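Local coordinates for probable leucine/isoleucine/valine-binding protein (PDB 4KV7) that probably binds leucine, isoleucine, valine or a related small ligand, as a periplasmic binding protein of the leucine-binding family, at residues A[157-168]-A[215-225]; A[244-254]-A[266-276]. The protein carries 1 engineered substitution. All coordinates share one frame; numbering follows the deposited sequence.

Interaction 1: residues A[157-168]-A[215-225]; sequences EEIGFFTQNDSY and PLPKAVIMVGT
Tyr168 and Val223 meet because CG of the tyrosine (chi1 164°) and CG1 of the valine (chi1 -173°) each lie anti to the backbone N of their own residue. CG1 thus rests over one face of the Tyr168 ring, 3.4 Å from CE1. Gly224 lies at the ring edge, where Tyr168 OH donates to Gly224 O at 2.8 Å. A phenylalanine here would probably leave Gly224 O without this donor and the ring with less to fix its position. Strands 159-164 and 219-223 run parallel, as neighbours in the sheet of an alpha/beta lobe of the periplasmic-binding-protein fold. Gly160, Phe162 and Gln164 use their backbone N to reach the second strand; Gly160 N to Ala219 O is 2.8 Å. On one face, Ile221 CD1 touches Ile159 CG2 at 3.8 Å and also packs obliquely on the Phe161 ring. On the other, Phe162 CB meets Val220 CG1 at 3.9 Å, and helix 226-238 covers Phe162. At the far end Lys218 NZ forms a salt bridge with Glu158 OE2 at 3.2 Å, from above the carboxylate plane. A water joins the same two atoms, while Glu158 OE1 accepts from Lys155 N.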
loop_
_atom_site.group_PDB
_atom_site.type_symbol
_atom_site.label_atom_id
_atom_site.label_comp_id
_atom_site.label_asym_id
_atom_site.label_seq_id
_atom_site.Cartn_x
_atom_site.Cartn_y
_atom_site.Cartn_z
ATOM N N GLU A 157 -4.422 26.618 5.317
ATOM C CA GLU A 157 -4.792 26.540 6.726
ATOM C C GLU A 157 -6.079 25.760 6.985
ATOM O O GLU A 157 -6.402 25.462 8.138
ATOM C CB GLU A 157 -4.953 27.947 7.317
ATOM C CG GLU A 157 -6.226 28.673 6.864
ATOM C CD GLU A 157 -6.404 30.040 7.513
ATOM O OE1 GLU A 157 -5.426 30.551 8.099
ATOM O OE2 GLU A 157 -7.521 30.603 7.435
ATOM N N GLU A 158 -6.823 25.457 5.923
ATOM C CA GLU A 158 -8.097 24.744 6.020
ATOM C C GLU A 158 -7.952 23.245 5.761
ATOM O O GLU A 158 -8.951 22.518 5.703
ATOM C CB GLU A 158 -9.113 25.331 5.040
ATOM C CG GLU A 158 -9.555 26.741 5.395
ATOM C CD GLU A 158 -10.330 27.434 4.290
ATOM O OE1 GLU A 158 -10.224 27.028 3.117
ATOM O OE2 GLU A 158 -11.042 28.404 4.603
ATOM N N ILE A 159 -6.714 22.778 5.616
ATOM C CA ILE A 159 -6.446 21.364 5.388
ATOM C C ILE A 159 -5.998 20.720 6.692
ATOM O O ILE A 159 -4.953 21.072 7.247
ATOM C CB ILE A 159 -5.363 21.156 4.312
ATOM C CG1 ILE A 159 -5.799 21.782 2.986
ATOM C CG2 ILE A 159 -5.073 19.667 4.126
ATOM C CD1 ILE A 159 -4.691 21.836 1.954
ATOM N N GLY A 160 -6.798 19.772 7.175
ATOM C CA GLY A 160 -6.508 19.072 8.414
ATOM C C GLY A 160 -6.126 17.623 8.192
ATOM O O GLY A 160 -6.254 17.088 7.085
ATOM N N PHE A 161 -5.665 16.980 9.260
ATOM C CA PHE A 161 -5.160 15.613 9.181
ATOM C C PHE A 161 -5.730 14.773 10.308
ATOM O O PHE A 161 -5.835 15.236 11.442
ATOM C CB PHE A 161 -3.636 15.614 9.255
ATOM C CG PHE A 161 -3.006 16.309 8.095
ATOM C CD1 PHE A 161 -2.875 17.692 8.065
ATOM C CD2 PHE A 161 -2.596 15.579 6.998
ATOM C CE1 PHE A 161 -2.332 18.330 6.962
ATOM C CE2 PHE A 161 -2.059 16.214 5.890
ATOM C CZ PHE A 161 -1.928 17.588 5.877
ATOM N N PHE A 162 -6.084 13.532 9.977
ATOM C CA PHE A 162 -6.511 12.534 10.956
ATOM C C PHE A 162 -5.598 11.348 10.747
ATOM O O PHE A 162 -5.647 10.715 9.689
ATOM C CB PHE A 162 -7.959 12.123 10.716
ATOM C CG PHE A 162 -8.425 11.034 11.635
ATOM C CD1 PHE A 162 -8.686 11.295 12.973
ATOM C CD2 PHE A 162 -8.585 9.733 11.166
ATOM C CE1 PHE A 162 -9.103 10.274 13.821
ATOM C CE2 PHE A 162 -8.997 8.719 12.004
ATOM C CZ PHE A 162 -9.258 8.993 13.333
ATOM N N THR A 163 -4.719 11.081 11.712
ATOM C CA THR A 163 -3.661 10.107 11.460
ATOM C C THR A 163 -3.428 9.147 12.610
ATOM O O THR A 163 -3.667 9.460 13.773
ATOM C CB THR A 163 -2.292 10.767 11.108
ATOM O OG1 THR A 163 -1.621 11.187 12.295
ATOM C CG2 THR A 163 -2.452 11.943 10.152
ATOM N N GLN A 164 -2.900 7.985 12.266
ATOM C CA GLN A 164 -2.539 6.981 13.247
ATOM C C GLN A 164 -1.358 7.491 14.062
ATOM O O GLN A 164 -0.428 8.091 13.508
ATOM C CB GLN A 164 -2.172 5.703 12.511
ATOM C CG GLN A 164 -2.109 4.461 13.361
ATOM C CD GLN A 164 -2.117 3.254 12.472
ATOM O OE1 GLN A 164 -3.157 2.911 11.908
ATOM N NE2 GLN A 164 -0.952 2.636 12.278
ATOM N N ASN A 165 -1.393 7.286 15.370
ATOM C CA ASN A 165 -0.417 7.894 16.261
ATOM C C ASN A 165 0.849 7.053 16.374
ATOM O O ASN A 165 1.154 6.500 17.429
ATOM C CB ASN A 165 -1.044 8.139 17.632
ATOM C CG ASN A 165 -0.412 9.297 18.359
ATOM O OD1 ASN A 165 0.445 9.995 17.819
ATOM N ND2 ASN A 165 -0.842 9.519 19.595
ATOM N N ASP A 166 1.568 6.958 15.260
ATOM C CA ASP A 166 2.777 6.149 15.158
ATOM C C ASP A 166 3.540 6.579 13.918
ATOM O O ASP A 166 3.234 7.624 13.322
ATOM C CB ASP A 166 2.467 4.634 15.142
ATOM C CG ASP A 166 1.651 4.193 13.937
ATOM O OD1 ASP A 166 1.484 4.980 12.981
ATOM O OD2 ASP A 166 1.198 3.021 13.936
ATOM N N SER A 167 4.522 5.777 13.519
ATOM C CA SER A 167 5.364 6.148 12.386
ATOM C C SER A 167 4.616 6.228 11.052
ATOM O O SER A 167 5.053 6.942 10.140
ATOM C CB SER A 167 6.537 5.188 12.262
ATOM O OG SER A 167 6.085 3.846 12.193
ATOM N N TYR A 168 3.504 5.512 10.905
ATOM C CA TYR A 168 2.684 5.614 9.701
ATOM C C TYR A 168 2.033 6.987 9.630
ATOM O O TYR A 168 2.188 7.727 8.645
ATOM C CB TYR A 168 1.625 4.503 9.690
ATOM C CG TYR A 168 0.482 4.675 8.722
ATOM C CD1 TYR A 168 0.674 5.195 7.439
ATOM C CD2 TYR A 168 -0.800 4.267 9.076
ATOM C CE1 TYR A 168 -0.368 5.297 6.559
ATOM C CE2 TYR A 168 -1.861 4.377 8.205
ATOM C CZ TYR A 168 -1.645 4.914 6.947
ATOM O OH TYR A 168 -2.693 5.040 6.060
ATOM N N PRO A 215 -9.019 27.878 11.619
ATOM C CA PRO A 215 -10.420 27.677 11.240
ATOM C C PRO A 215 -10.780 26.197 11.203
ATOM O O PRO A 215 -9.896 25.342 11.230
ATOM C CB PRO A 215 -10.467 28.240 9.821
ATOM C CG PRO A 215 -9.126 27.906 9.269
ATOM C CD PRO A 215 -8.159 28.055 10.430
ATOM N N LEU A 216 -12.073 25.900 11.144
ATOM C CA LEU A 216 -12.535 24.524 10.998
ATOM C C LEU A 216 -12.033 23.955 9.672
ATOM O O LEU A 216 -12.127 24.623 8.645
ATOM C CB LEU A 216 -14.060 24.498 11.036
ATOM C CG LEU A 216 -14.761 23.143 10.964
ATOM C CD1 LEU A 216 -14.586 22.364 12.270
ATOM C CD2 LEU A 216 -16.232 23.314 10.621
ATOM N N PRO A 217 -11.478 22.737 9.683
ATOM C CA PRO A 217 -10.971 22.201 8.416
ATOM C C PRO A 217 -12.072 21.995 7.379
ATOM O O PRO A 217 -13.181 21.563 7.719
ATOM C CB PRO A 217 -10.376 20.849 8.820
ATOM C CG PRO A 217 -10.083 20.975 10.268
ATOM C CD PRO A 217 -11.178 21.848 10.817
ATOM N N LYS A 218 -11.763 22.326 6.127
ATOM C CA LYS A 218 -12.665 22.039 5.015
ATOM C C LYS A 218 -12.307 20.732 4.333
ATOM O O LYS A 218 -13.116 20.178 3.587
ATOM C CB LYS A 218 -12.667 23.175 3.997
ATOM C CG LYS A 218 -13.335 24.428 4.515
ATOM C CD LYS A 218 -13.384 25.531 3.461
ATOM C CE LYS A 218 -14.309 26.663 3.893
ATOM N NZ LYS A 218 -13.965 27.210 5.231
ATOM N N ALA A 219 -11.104 20.243 4.603
ATOM C CA ALA A 219 -10.649 18.981 4.056
ATOM C C ALA A 219 -9.911 18.260 5.159
ATOM O O ALA A 219 -9.167 18.889 5.922
ATOM C CB ALA A 219 -9.711 19.216 2.870
ATOM N N VAL A 220 -10.112 16.951 5.247
ATOM C CA VAL A 220 -9.400 16.129 6.213
ATOM C C VAL A 220 -8.734 14.977 5.478
ATOM O O VAL A 220 -9.400 14.131 4.873
ATOM C CB VAL A 220 -10.333 15.580 7.312
ATOM C CG1 VAL A 220 -9.582 14.640 8.233
ATOM C CG2 VAL A 220 -10.939 16.724 8.111
ATOM N N ILE A 221 -7.405 14.966 5.525
ATOM C CA ILE A 221 -6.588 13.908 4.955
ATOM C C ILE A 221 -6.410 12.825 6.008
ATOM O O ILE A 221 -5.907 13.072 7.112
ATOM C CB ILE A 221 -5.236 14.471 4.447
ATOM C CG1 ILE A 221 -5.486 15.376 3.236
ATOM C CG2 ILE A 221 -4.281 13.344 4.076
ATOM C CD1 ILE A 221 -4.280 16.212 2.784
HETATM N N MSE A 222 -6.843 11.620 5.656
HETATM C CA MSE A 222 -6.850 10.487 6.578
HETATM C C MSE A 222 -5.681 9.556 6.307
HETATM O O MSE A 222 -5.582 8.943 5.232
HETATM C CB MSE A 222 -8.166 9.722 6.470
HETATM C CG MSE A 222 -9.379 10.597 6.721
HETATM SE SE MSE A 222 -11.081 9.661 6.791
HETATM C CE MSE A 222 -10.981 8.782 5.063
ATOM N N VAL A 223 -4.794 9.471 7.287
ATOM C CA VAL A 223 -3.626 8.606 7.216
ATOM C C VAL A 223 -3.837 7.533 8.284
ATOM O O VAL A 223 -3.284 7.591 9.383
ATOM C CB VAL A 223 -2.311 9.401 7.440
ATOM C CG1 VAL A 223 -1.119 8.512 7.182
ATOM C CG2 VAL A 223 -2.257 10.650 6.551
ATOM N N GLY A 224 -4.696 6.575 7.956
ATOM C CA GLY A 224 -5.132 5.589 8.915
ATOM C C GLY A 224 -5.512 4.299 8.236
ATOM O O GLY A 224 -5.092 4.048 7.111
ATOM N N THR A 225 -6.278 3.461 8.929
ATOM C CA THR A 225 -6.812 2.237 8.342
ATOM C C THR A 225 -8.336 2.303 8.310
ATOM O O THR A 225 -8.952 3.151 8.969
ATOM C CB THR A 225 -6.371 0.999 9.119
ATOM O OG1 THR A 225 -6.759 1.149 10.488
ATOM C CG2 THR A 225 -4.845 0.824 9.015
HETATM O O HOH W 1 -8.462 23.881 9.272
HETATM O O HOH W 2 -12.440 28.910 6.797
#

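Interaction 2: residues A[244-254]-A[266-276]; sequences QFLAVSFVGAD and GIVATQVVPHF
Ser249, Val268 and Ala247 lose the most surface in this contact. Ser249 follows the end of strand 244-247. Its CB sits 3.4 Å from Thr270 O and also touches Val272 CG1. With chi1 at 58°, OG lies between the backbone N and the carbonyl carbon, and it hydrogen-bonds to Glu141 OE2. Thr270 OG1 makes a hydrogen bond to OE1 of the same carboxylate, so Glu141 links the two segments. Val268 is held mainly through its backbone. Its N donates to Phe245 O at 3.2 Å, and its O accepts from Ala247 N at 2.8 Å. Val268 CG2 packs beside the amide of Gln244. That amide gives one N-H to Gly266 O, NE2 to O 2.9 Å, and the other to Phe245 O, with both acceptors close to its plane. The two bonds fix how the amide is turned. Phe245 O therefore takes two donors, Gln244 NE2 and Val268 N. Ala247 turns its methyl to the opposite face from Val268. Its CB lies 4.0 Å from Ala269 CB, which in turn touches Ala253 CB at 3.9 Å. These small side chains probably let helix 253-260 start close to the sheet. A water accepts from Ala253 N and lies 2.8 Å from Gln271 OE1. Strand 244-247, helix 253-260 and strand 268-271 form a beta-alpha-beta crossover, the repeating element of the periplasmic-binding-protein lobes.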
loop_
_atom_site.group_PDB
_atom_site.type_symbol
_atom_site.label_atom_id
_atom_site.label_comp_id
_atom_site.label_asym_id
_atom_site.label_seq_id
_atom_site.Cartn_x
_atom_site.Cartn_y
_atom_site.Cartn_z
ATOM N N GLN A 244 -14.502 17.685 3.193
ATOM C CA GLN A 244 -14.061 16.719 2.199
ATOM C C GLN A 244 -13.061 15.779 2.856
ATOM O O GLN A 244 -12.014 16.221 3.332
ATOM C CB GLN A 244 -13.391 17.433 1.029
ATOM C CG GLN A 244 -12.787 16.491 0.002
ATOM C CD GLN A 244 -13.838 15.686 -0.737
ATOM O OE1 GLN A 244 -14.659 16.244 -1.458
ATOM N NE2 GLN A 244 -13.802 14.366 -0.582
ATOM N N PHE A 245 -13.377 14.486 2.888
ATOM C CA PHE A 245 -12.453 13.483 3.408
ATOM C C PHE A 245 -11.625 12.923 2.269
ATOM O O PHE A 245 -12.153 12.662 1.185
ATOM C CB PHE A 245 -13.216 12.355 4.108
ATOM C CG PHE A 245 -13.837 12.764 5.413
ATOM C CD1 PHE A 245 -13.042 12.959 6.532
ATOM C CD2 PHE A 245 -15.204 12.957 5.523
ATOM C CE1 PHE A 245 -13.591 13.327 7.735
ATOM C CE2 PHE A 245 -15.763 13.329 6.730
ATOM C CZ PHE A 245 -14.949 13.513 7.839
ATOM N N LEU A 246 -10.334 12.749 2.514
ATOM C CA LEU A 246 -9.436 12.150 1.526
ATOM C C LEU A 246 -8.629 11.055 2.195
ATOM O O LEU A 246 -7.940 11.310 3.183
ATOM C CB LEU A 246 -8.462 13.175 0.941
ATOM C CG LEU A 246 -9.095 14.403 0.280
ATOM C CD1 LEU A 246 -9.222 15.575 1.254
ATOM C CD2 LEU A 246 -8.303 14.813 -0.952
ATOM N N ALA A 247 -8.682 9.846 1.648
ATOM C CA ALA A 247 -8.005 8.690 2.227
ATOM C C ALA A 247 -6.761 8.361 1.421
ATOM O O ALA A 247 -6.814 8.284 0.186
ATOM C CB ALA A 247 -8.943 7.502 2.226
ATOM N N VAL A 248 -5.645 8.134 2.098
ATOM C CA VAL A 248 -4.472 7.621 1.392
ATOM C C VAL A 248 -4.686 6.157 1.031
ATOM O O VAL A 248 -5.613 5.488 1.531
ATOM C CB VAL A 248 -3.150 7.810 2.172
ATOM C CG1 VAL A 248 -2.888 9.295 2.437
ATOM C CG2 VAL A 248 -3.137 7.007 3.458
ATOM N N SER A 249 -3.801 5.643 0.189
ATOM C CA SER A 249 -3.895 4.286 -0.331
ATOM C C SER A 249 -4.068 3.219 0.745
ATOM O O SER A 249 -4.876 2.289 0.599
ATOM C CB SER A 249 -2.632 3.993 -1.138
ATOM O OG SER A 249 -1.497 4.164 -0.314
ATOM N N PHE A 250 -3.290 3.341 1.809
ATOM C CA PHE A 250 -3.187 2.333 2.849
ATOM C C PHE A 250 -4.489 2.163 3.628
ATOM O O PHE A 250 -4.691 1.122 4.239
ATOM C CB PHE A 250 -2.051 2.723 3.809
ATOM C CG PHE A 250 -1.673 1.654 4.805
ATOM C CD1 PHE A 250 -2.308 1.558 6.038
ATOM C CD2 PHE A 250 -0.649 0.760 4.515
ATOM C CE1 PHE A 250 -1.951 0.585 6.945
ATOM C CE2 PHE A 250 -0.300 -0.226 5.415
ATOM C CZ PHE A 250 -0.955 -0.315 6.641
ATOM N N VAL A 251 -5.363 3.171 3.629
ATOM C CA VAL A 251 -6.630 3.060 4.349
ATOM C C VAL A 251 -7.394 1.815 3.923
ATOM O O VAL A 251 -7.982 1.131 4.757
ATOM C CB VAL A 251 -7.499 4.322 4.135
ATOM C CG1 VAL A 251 -8.888 4.147 4.742
ATOM C CG2 VAL A 251 -6.810 5.539 4.725
ATOM N N GLY A 252 -7.379 1.525 2.626
ATOM C CA GLY A 252 -8.148 0.427 2.063
ATOM C C GLY A 252 -9.508 0.918 1.621
ATOM O O GLY A 252 -10.493 0.807 2.359
ATOM N N ALA A 253 -9.559 1.507 0.428
ATOM C CA ALA A 253 -10.765 2.187 -0.040
ATOM C C ALA A 253 -11.925 1.229 -0.230
ATOM O O ALA A 253 -13.074 1.605 -0.036
ATOM C CB ALA A 253 -10.481 2.946 -1.330
ATOM N N ASP A 254 -11.633 -0.003 -0.619
ATOM C CA ASP A 254 -12.701 -0.975 -0.802
ATOM C C ASP A 254 -13.314 -1.379 0.535
ATOM O O ASP A 254 -14.533 -1.424 0.680
ATOM C CB ASP A 254 -12.189 -2.170 -1.595
ATOM C CG ASP A 254 -11.734 -1.768 -2.982
ATOM O OD1 ASP A 254 -12.605 -1.380 -3.783
ATOM O OD2 ASP A 254 -10.512 -1.827 -3.263
ATOM N N GLY A 266 -18.651 10.312 -2.017
ATOM C CA GLY A 266 -18.001 11.609 -2.052
ATOM C C GLY A 266 -16.578 11.607 -1.522
ATOM O O GLY A 266 -15.844 12.574 -1.726
ATOM N N ILE A 267 -16.178 10.534 -0.850
ATOM C CA ILE A 267 -14.808 10.424 -0.361
ATOM C C ILE A 267 -13.847 10.247 -1.531
ATOM O O ILE A 267 -14.134 9.510 -2.476
ATOM C CB ILE A 267 -14.660 9.240 0.610
ATOM C CG1 ILE A 267 -15.480 9.496 1.876
ATOM C CG2 ILE A 267 -13.206 9.014 0.979
ATOM C CD1 ILE A 267 -15.479 8.325 2.827
ATOM N N VAL A 268 -12.707 10.934 -1.477
ATOM C CA VAL A 268 -11.654 10.768 -2.475
ATOM C C VAL A 268 -10.548 9.940 -1.847
ATOM O O VAL A 268 -10.204 10.144 -0.685
ATOM C CB VAL A 268 -11.111 12.134 -2.937
ATOM C CG1 VAL A 268 -9.868 11.978 -3.790
ATOM C CG2 VAL A 268 -12.192 12.900 -3.698
ATOM N N ALA A 269 -10.016 8.978 -2.586
ATOM C CA ALA A 269 -8.959 8.121 -2.062
ATOM C C ALA A 269 -7.870 7.965 -3.112
ATOM O O ALA A 269 -8.147 7.557 -4.247
ATOM C CB ALA A 269 -9.518 6.745 -1.649
ATOM N N THR A 270 -6.631 8.277 -2.742
ATOM C CA THR A 270 -5.532 8.136 -3.676
ATOM C C THR A 270 -5.028 6.699 -3.687
ATOM O O THR A 270 -4.802 6.105 -2.628
ATOM C CB THR A 270 -4.379 9.101 -3.364
ATOM O OG1 THR A 270 -4.078 9.065 -1.966
ATOM C CG2 THR A 270 -4.755 10.520 -3.731
ATOM N N GLN A 271 -4.835 6.154 -4.883
ATOM C CA GLN A 271 -4.318 4.805 -5.054
ATOM C C GLN A 271 -2.945 4.809 -5.701
ATOM O O GLN A 271 -2.575 5.752 -6.410
ATOM C CB GLN A 271 -5.284 3.970 -5.899
ATOM C CG GLN A 271 -6.731 3.988 -5.409
ATOM C CD GLN A 271 -6.859 3.614 -3.949
ATOM O OE1 GLN A 271 -6.305 2.614 -3.505
ATOM N NE2 GLN A 271 -7.591 4.415 -3.193
ATOM N N VAL A 272 -2.205 3.728 -5.476
ATOM C CA VAL A 272 -0.891 3.545 -6.064
ATOM C C VAL A 272 -0.927 2.552 -7.225
ATOM O O VAL A 272 0.122 2.144 -7.736
ATOM C CB VAL A 272 0.147 3.119 -5.011
ATOM C CG1 VAL A 272 0.312 4.213 -3.961
ATOM C CG2 VAL A 272 -0.248 1.789 -4.370
ATOM N N VAL A 273 -2.137 2.196 -7.633
ATOM C CA VAL A 273 -2.402 1.311 -8.764
ATOM C C VAL A 273 -3.560 1.920 -9.550
ATOM O O VAL A 273 -4.344 2.695 -8.993
ATOM C CB VAL A 273 -2.801 -0.118 -8.298
ATOM C CG1 VAL A 273 -1.634 -0.791 -7.578
ATOM C CG2 VAL A 273 -4.041 -0.076 -7.405
ATOM N N PRO A 274 -3.685 1.585 -10.839
ATOM C CA PRO A 274 -4.853 2.022 -11.609
ATOM C C PRO A 274 -6.105 1.307 -11.103
ATOM O O PRO A 274 -6.045 0.448 -10.222
ATOM C CB PRO A 274 -4.504 1.602 -13.037
ATOM C CG PRO A 274 -3.587 0.447 -12.862
ATOM C CD PRO A 274 -2.767 0.769 -11.650
ATOM N N HIS A 275 -7.260 1.683 -11.632
ATOM C CA HIS A 275 -8.492 1.108 -11.131
ATOM C C HIS A 275 -8.598 -0.341 -11.585
ATOM O O HIS A 275 -8.240 -0.671 -12.713
ATOM C CB HIS A 275 -9.704 1.896 -11.608
ATOM C CG HIS A 275 -10.905 1.672 -10.757
ATOM N ND1 HIS A 275 -11.590 0.476 -10.742
ATOM C CD2 HIS A 275 -11.503 2.462 -9.836
ATOM C CE1 HIS A 275 -12.578 0.550 -9.866
ATOM N NE2 HIS A 275 -12.549 1.747 -9.306
ATOM N N PHE A 276 -9.093 -1.210 -10.712
ATOM C CA PHE A 276 -9.230 -2.624 -11.061
ATOM C C PHE A 276 -10.279 -2.893 -12.130
ATOM O O PHE A 276 -10.342 -4.003 -12.665
ATOM C CB PHE A 276 -9.463 -3.490 -9.818
ATOM C CG PHE A 276 -10.577 -3.013 -8.929
ATOM C CD1 PHE A 276 -11.897 -3.264 -9.257
ATOM C CD2 PHE A 276 -10.298 -2.339 -7.745
ATOM C CE1 PHE A 276 -12.920 -2.850 -8.421
ATOM C CE2 PHE A 276 -11.314 -1.919 -6.913
ATOM C CZ PHE A 276 -12.626 -2.177 -7.245
HETATM O O HOH W 3 -15.912 14.801 -3.428
HETATM O O HOH W 4 -7.310 3.968 -0.246
HETATM O O HOH W 5 -7.269 1.071 -1.431
#

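Both contacts are largely buried and belong to one sheet, where strands 219-223 and 244-247 are neighbours. The probable hydrogen bonds Met222 N to Leu246 O and Val220 N to Gln244 O join them. Interaction 2 lies deeper: its centre is about 10 Å from the centre of the chain, against about 18 Å for interaction 1. Interaction 1 pairs longer strands, with bulky side chains on both faces and a salt bridge at one end, between buried Glu158 and exposed Lys218. Interaction 2 has a shorter pairing and relies more on small side chains, a glutamine amide and the carboxylate of Glu141, which bonds to a residue of each segment. Tyr168 of interaction 1 packs on Val248 and Phe250 of interaction 2. A formic acid molecule, probably from the crystallisation liquor, lies beside Tyr168 and may mark a pocket.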